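Side-chain contacts in DR2417 (Deinococcus radiodurans, PDB 4XWW), which probably degrades and matures RNA as a metal-dependent 5'-3' exonuclease of the metallo-beta-lactamase superfamily, possibly with endonuclease activity as well: residues Gly312-Pro317 and Asn345-Asn350; Arg497-Pro502 and Arg549-Ile554. One frame throughout, in Å; residues are numbered along the deposited sequence.

Contact 1 lies in the beta-CASP domain, where two loops meet beside the bound RNA; contact 2 lies in the C-terminal domain at the interface with the second subunit. Their centres are 32 Å apart and their nearest atoms about 21 Å, so the two do not touch. In contact 1 the side chain of Ile347 is about 10 Å from a zinc ion of the catalytic domain, and three residues border nucleotides of chain C. The nearest atom of contact 2 is about 23 Å from the RNA, but the Arg549 side chain comes within about 4 Å of a manganese ion. Contact 1 borders the RNA, whereas contact 2 is tied into the dimer by salt bridges.

Contact 1: residues Gly312-Pro317 and Asn345-Asn350; sequences GSQGQP and NPIPGN. With nucleotides of chain C.
On the RNA-facing side of the beta-CASP domain, where loops follow strands 306-310 and 339-342 of the parallel sheet, Gln314 reaches across to the turn Ile347-Asn350. With CG beside its own backbone N (chi1 -72°) and a bend at chi2, the side chain brings its amide up to the start of that type II beta turn. OE1 accepts two hydrogen bonds: Ile347 N lies 2.8 Å from Gln314 OE1, somewhat tilted from the carbonyl plane, while Asn350 ND2 lies 2.9 Å from Gln314 OE1, in that plane and on a lone pair. The two side-chain amides are turned 49° apart. On the other branch, Gln314 NE2 donates to Asn345 O at 3.1 Å, within its own amide plane but above that of the acceptor carbonyl. Phe245, in the loop after strand 240-243, also packs on Gln314.

The turn presents its first two side chains to the RNA. Ile347 CD1 lies over the face of the U3 base, 3.3 Å from C2 of U3 of chain C, and Ile347 CG1 is 3.3 Å from the ribose O4' of U2 of chain C. Pro348 CG approaches O4 of U2 of chain C at 3.4 Å. In the first loop, Gln316 OE1 accepts a weak bond from Gln314 N, and its NE2 end packs against the ribose of U5 of chain C.

Three nearly straight bonds fix the rotation of the Gln314 amide; the two into OE1 join the first and last residues of the turn, and the third holds the chain just before it, which probably helps hold Ile347 against sugar and base.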
# COMPACT_ATOMS: atom_id res chain seq x y z
N GLY A 312 15.12 -5.35 8.40
CA GLY A 312 14.03 -4.39 8.37
C GLY A 312 13.79 -3.67 7.07
O GLY A 312 13.12 -2.65 7.08
N SER A 313 14.28 -4.21 5.96
CA SER A 313 14.26 -3.50 4.68
C SER A 313 12.85 -3.24 4.17
O SER A 313 12.63 -2.34 3.35
CB SER A 313 15.06 -4.27 3.63
OG SER A 313 14.34 -5.39 3.17
N GLN A 314 11.88 -4.00 4.67
CA GLN A 314 10.50 -3.84 4.22
C GLN A 314 9.64 -3.10 5.25
O GLN A 314 8.42 -3.18 5.21
CB GLN A 314 9.88 -5.21 3.91
CG GLN A 314 10.42 -5.84 2.63
CD GLN A 314 10.29 -4.91 1.43
OE1 GLN A 314 9.18 -4.52 1.04
NE2 GLN A 314 11.42 -4.53 0.84
N GLY A 315 10.28 -2.38 6.16
CA GLY A 315 9.54 -1.52 7.08
C GLY A 315 8.96 -2.19 8.31
O GLY A 315 8.14 -1.58 9.00
N GLN A 316 9.38 -3.42 8.58
CA GLN A 316 8.90 -4.15 9.76
C GLN A 316 9.22 -3.36 11.03
O GLN A 316 10.38 -3.13 11.34
CB GLN A 316 9.53 -5.55 9.83
CG GLN A 316 9.32 -6.43 8.58
CD GLN A 316 10.47 -6.35 7.59
OE1 GLN A 316 11.07 -5.29 7.39
NE2 GLN A 316 10.80 -7.49 6.97
N PRO A 317 8.18 -2.92 11.76
CA PRO A 317 8.43 -2.11 12.96
C PRO A 317 9.29 -2.78 14.04
O PRO A 317 9.95 -2.06 14.80
CB PRO A 317 7.01 -1.85 13.50
CG PRO A 317 6.15 -1.89 12.29
CD PRO A 317 6.74 -3.01 11.45
N ASN A 345 13.94 -1.99 -2.44
CA ASN A 345 12.77 -1.26 -2.89
C ASN A 345 11.61 -1.87 -2.14
O ASN A 345 11.58 -3.07 -1.92
CB ASN A 345 12.55 -1.41 -4.39
CG ASN A 345 13.33 -0.41 -5.20
OD1 ASN A 345 13.44 0.76 -4.84
ND2 ASN A 345 13.84 -0.86 -6.34
N PRO A 346 10.61 -1.05 -1.79
CA PRO A 346 9.43 -1.64 -1.14
C PRO A 346 8.68 -2.61 -2.05
O PRO A 346 8.38 -2.30 -3.20
CB PRO A 346 8.53 -0.44 -0.84
CG PRO A 346 9.41 0.77 -0.99
CD PRO A 346 10.49 0.41 -1.96
N ILE A 347 8.42 -3.79 -1.54
CA ILE A 347 7.58 -4.76 -2.23
C ILE A 347 6.14 -4.23 -2.20
O ILE A 347 5.72 -3.69 -1.18
CB ILE A 347 7.70 -6.13 -1.56
CG1 ILE A 347 9.15 -6.62 -1.67
CG2 ILE A 347 6.72 -7.13 -2.16
CD1 ILE A 347 9.47 -7.80 -0.79
N PRO A 348 5.40 -4.38 -3.31
CA PRO A 348 4.01 -3.91 -3.35
C PRO A 348 3.23 -4.32 -2.11
O PRO A 348 3.23 -5.49 -1.72
CB PRO A 348 3.46 -4.59 -4.60
CG PRO A 348 4.65 -4.68 -5.50
CD PRO A 348 5.83 -4.93 -4.60
N GLY A 349 2.59 -3.34 -1.47
CA GLY A 349 1.91 -3.56 -0.22
C GLY A 349 2.69 -3.06 0.99
O GLY A 349 2.10 -2.83 2.05
N ASN A 350 4.00 -2.89 0.84
CA ASN A 350 4.84 -2.45 1.95
C ASN A 350 5.23 -0.98 1.86
O ASN A 350 5.99 -0.49 2.68
CB ASN A 350 6.11 -3.31 2.03
CG ASN A 350 5.81 -4.76 2.38
OD1 ASN A 350 4.76 -5.05 2.95
ND2 ASN A 350 6.72 -5.66 2.03
P U C 2 13.23 -7.50 -6.24
OP1 U C 2 14.28 -8.41 -5.74
OP2 U C 2 13.00 -7.37 -7.70
O5' U C 2 11.83 -7.88 -5.60
C5' U C 2 11.69 -8.14 -4.19
C4' U C 2 10.69 -9.24 -3.96
O4' U C 2 9.34 -8.75 -4.20
C3' U C 2 10.85 -10.49 -4.83
O3' U C 2 10.61 -11.64 -4.03
C2' U C 2 9.71 -10.35 -5.84
O2' U C 2 9.28 -11.59 -6.36
C1' U C 2 8.64 -9.70 -4.97
N1 U C 2 7.58 -9.01 -5.73
C2 U C 2 6.28 -9.17 -5.30
O2 U C 2 5.98 -9.84 -4.33
N3 U C 2 5.34 -8.51 -6.05
C4 U C 2 5.56 -7.73 -7.16
O4 U C 2 4.61 -7.19 -7.73
C5 U C 2 6.94 -7.61 -7.54
C6 U C 2 7.88 -8.25 -6.83
P U C 3 11.52 -12.93 -4.22
OP1 U C 3 12.56 -12.62 -5.22
OP2 U C 3 10.63 -14.09 -4.42
O5' U C 3 12.24 -13.06 -2.81
C5' U C 3 12.98 -11.95 -2.26
C4' U C 3 12.68 -11.81 -0.79
O4' U C 3 11.48 -11.01 -0.62
C3' U C 3 12.43 -13.13 -0.06
O3' U C 3 13.09 -13.12 1.19
C2' U C 3 10.91 -13.15 0.12
O2' U C 3 10.49 -13.88 1.26
C1' U C 3 10.61 -11.66 0.29
N1 U C 3 9.23 -11.31 -0.05
C2 U C 3 8.51 -10.55 0.85
O2 U C 3 8.99 -10.15 1.90
N3 U C 3 7.22 -10.27 0.48
C4 U C 3 6.59 -10.66 -0.68
O4 U C 3 5.42 -10.33 -0.87
C5 U C 3 7.39 -11.45 -1.56
C6 U C 3 8.65 -11.74 -1.22
P U C 5 14.27 -10.60 6.15
OP1 U C 5 13.65 -9.52 5.35
OP2 U C 5 15.74 -10.65 6.31
O5' U C 5 13.62 -10.58 7.60
C5' U C 5 13.82 -9.44 8.45
C4' U C 5 12.64 -9.25 9.37
O4' U C 5 11.50 -10.02 8.91
C3' U C 5 12.83 -9.74 10.80
O3' U C 5 13.61 -8.84 11.57
C2' U C 5 11.39 -9.86 11.27
O2' U C 5 10.81 -8.61 11.57
C1' U C 5 10.73 -10.45 10.02
N1 U C 5 10.72 -11.92 10.05
C2 U C 5 9.71 -12.53 10.77
O2 U C 5 8.83 -11.91 11.34
N3 U C 5 9.76 -13.90 10.78
C4 U C 5 10.69 -14.71 10.17
O4 U C 5 10.60 -15.94 10.27
C5 U C 5 11.72 -14.00 9.46
C6 U C 5 11.70 -12.66 9.43

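Contact 2: residues Arg497-Pro502 and Arg549-Ile554; sequences RGFARP and RNPVLI
Phe499 and Arg549 bury the most surface here, the guanidinium lying against one face of the phenyl ring. Arg549 CZ is 4.4 Å from the ring centroid and 34° off the ring normal, an off-centre cation-pi contact with the two planes inclined by 40°. NH2 is the branch nearest the ring, 3.3 Å from Phe499 CE1 and displaced toward the rim. Its exact position is doubtful, because the same nitrogen is modelled too close to Phe499 O for any normal interaction. The methyl group of Ala500 lies at the edge of the guanidinium. Bends at chi2 and chi3 turn the long arginine chain across to Phe499, while the phenylalanine's CG stands anti to its backbone N (chi1 173°), carrying the ring out toward the second segment.

Both segments belong to the C-terminal domain, in which strands 491-497 and 552-556 flank strand 479-485 in a small mixed sheet. Residues 497-502 form the link from the first flanking strand to helix 504-523; residues 549-551 lead from helix 528-547 into the other. Pro551 meets Phe499 at this entry: Pro551 CG is 3.6 Å from Phe499 CE1, and Pro551 CB is 3.7 Å from Phe499 CD1. Pro551 also packs on Thr543 of helix 528-547.

The main polar partner of Arg549 lies across the dimer interface, where NH1 forms a salt bridge with Asp462 of the second subunit; a manganese ion lies about 4 Å from the Arg549 side chain. Arg497 makes another salt bridge, through NE, to Asp470 of the second subunit, and Arg471 of the second subunit donates to Gly498 O.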
# COMPACT_ATOMS: atom_id res chain seq x y z
N ARG A 497 -17.21 -1.94 21.47
CA ARG A 497 -15.75 -1.93 21.38
C ARG A 497 -15.32 -1.41 20.01
O ARG A 497 -15.85 -1.83 18.99
CB ARG A 497 -15.17 -3.32 21.64
CG ARG A 497 -14.90 -3.60 23.09
CD ARG A 497 -13.86 -2.63 23.61
NE ARG A 497 -12.56 -3.28 23.76
CZ ARG A 497 -11.97 -3.50 24.93
NH1 ARG A 497 -12.56 -3.10 26.05
NH2 ARG A 497 -10.79 -4.10 24.98
N GLY A 498 -14.38 -0.46 20.02
CA GLY A 498 -13.94 0.21 18.81
C GLY A 498 -15.06 0.87 18.02
O GLY A 498 -14.95 1.04 16.81
N PHE A 499 -16.14 1.24 18.69
CA PHE A 499 -17.26 1.89 18.00
C PHE A 499 -17.15 3.41 18.07
O PHE A 499 -17.07 4.08 17.04
CB PHE A 499 -18.60 1.44 18.60
CG PHE A 499 -19.77 2.19 18.04
CD1 PHE A 499 -20.02 2.20 16.68
CD2 PHE A 499 -20.63 2.89 18.88
CE1 PHE A 499 -21.10 2.89 16.16
CE2 PHE A 499 -21.71 3.58 18.37
CZ PHE A 499 -21.95 3.58 17.01
N ALA A 500 -17.15 3.93 19.29
CA ALA A 500 -17.07 5.36 19.54
C ALA A 500 -16.57 5.57 20.96
O ALA A 500 -16.58 4.64 21.76
CB ALA A 500 -18.43 6.02 19.35
N ARG A 501 -16.11 6.78 21.27
CA ARG A 501 -15.67 7.04 22.63
C ARG A 501 -16.95 7.14 23.46
O ARG A 501 -18.03 7.35 22.91
CB ARG A 501 -14.81 8.30 22.71
CG ARG A 501 -15.59 9.59 22.63
CD ARG A 501 -14.67 10.78 22.46
NE ARG A 501 -15.35 11.85 21.75
CZ ARG A 501 -15.13 13.14 21.95
NH1 ARG A 501 -15.81 14.04 21.24
NH2 ARG A 501 -14.25 13.53 22.85
N PRO A 502 -16.83 6.97 24.79
CA PRO A 502 -18.05 6.91 25.61
C PRO A 502 -18.99 8.11 25.43
O PRO A 502 -18.56 9.26 25.46
CB PRO A 502 -17.50 6.87 27.05
CG PRO A 502 -16.06 7.29 26.94
CD PRO A 502 -15.62 6.81 25.60
N ARG A 549 -23.36 5.11 10.54
CA ARG A 549 -22.47 3.95 10.58
C ARG A 549 -23.25 2.65 10.69
O ARG A 549 -24.40 2.63 11.13
CB ARG A 549 -21.50 4.06 11.76
CG ARG A 549 -21.17 5.49 12.15
CD ARG A 549 -19.69 5.71 12.35
NE ARG A 549 -19.17 5.06 13.55
CZ ARG A 549 -19.02 5.68 14.72
NH1 ARG A 549 -19.35 6.95 14.86
NH2 ARG A 549 -18.54 5.01 15.76
N ASN A 550 -22.61 1.56 10.28
CA ASN A 550 -23.19 0.23 10.40
C ASN A 550 -22.30 -0.67 11.24
O ASN A 550 -21.69 -1.60 10.71
CB ASN A 550 -23.41 -0.38 9.02
CG ASN A 550 -24.30 0.48 8.14
OD1 ASN A 550 -25.52 0.31 8.12
ND2 ASN A 550 -23.69 1.40 7.40
N PRO A 551 -22.22 -0.41 12.56
CA PRO A 551 -21.37 -1.24 13.42
C PRO A 551 -21.80 -2.69 13.38
O PRO A 551 -22.98 -2.95 13.19
CB PRO A 551 -21.59 -0.64 14.81
CG PRO A 551 -22.89 0.08 14.72
CD PRO A 551 -22.92 0.63 13.33
N VAL A 552 -20.86 -3.61 13.54
CA VAL A 552 -21.20 -5.02 13.66
C VAL A 552 -22.08 -5.17 14.91
O VAL A 552 -21.73 -4.68 15.98
CB VAL A 552 -19.94 -5.92 13.73
CG1 VAL A 552 -20.06 -7.00 14.81
CG2 VAL A 552 -19.67 -6.54 12.37
N LEU A 553 -23.22 -5.84 14.73
CA LEU A 553 -24.21 -5.98 15.80
C LEU A 553 -24.42 -7.41 16.23
O LEU A 553 -24.85 -8.25 15.45
CB LEU A 553 -25.56 -5.44 15.32
CG LEU A 553 -25.65 -3.94 15.12
CD1 LEU A 553 -26.78 -3.60 14.16
CD2 LEU A 553 -25.85 -3.26 16.46
N ILE A 554 -24.18 -7.67 17.51
CA ILE A 554 -24.38 -8.98 18.08
C ILE A 554 -25.51 -8.91 19.10
O ILE A 554 -25.30 -8.49 20.24
CB ILE A 554 -23.10 -9.45 18.76
CG1 ILE A 554 -22.01 -9.69 17.72
CG2 ILE A 554 -23.34 -10.70 19.59
CD1 ILE A 554 -20.71 -10.21 18.29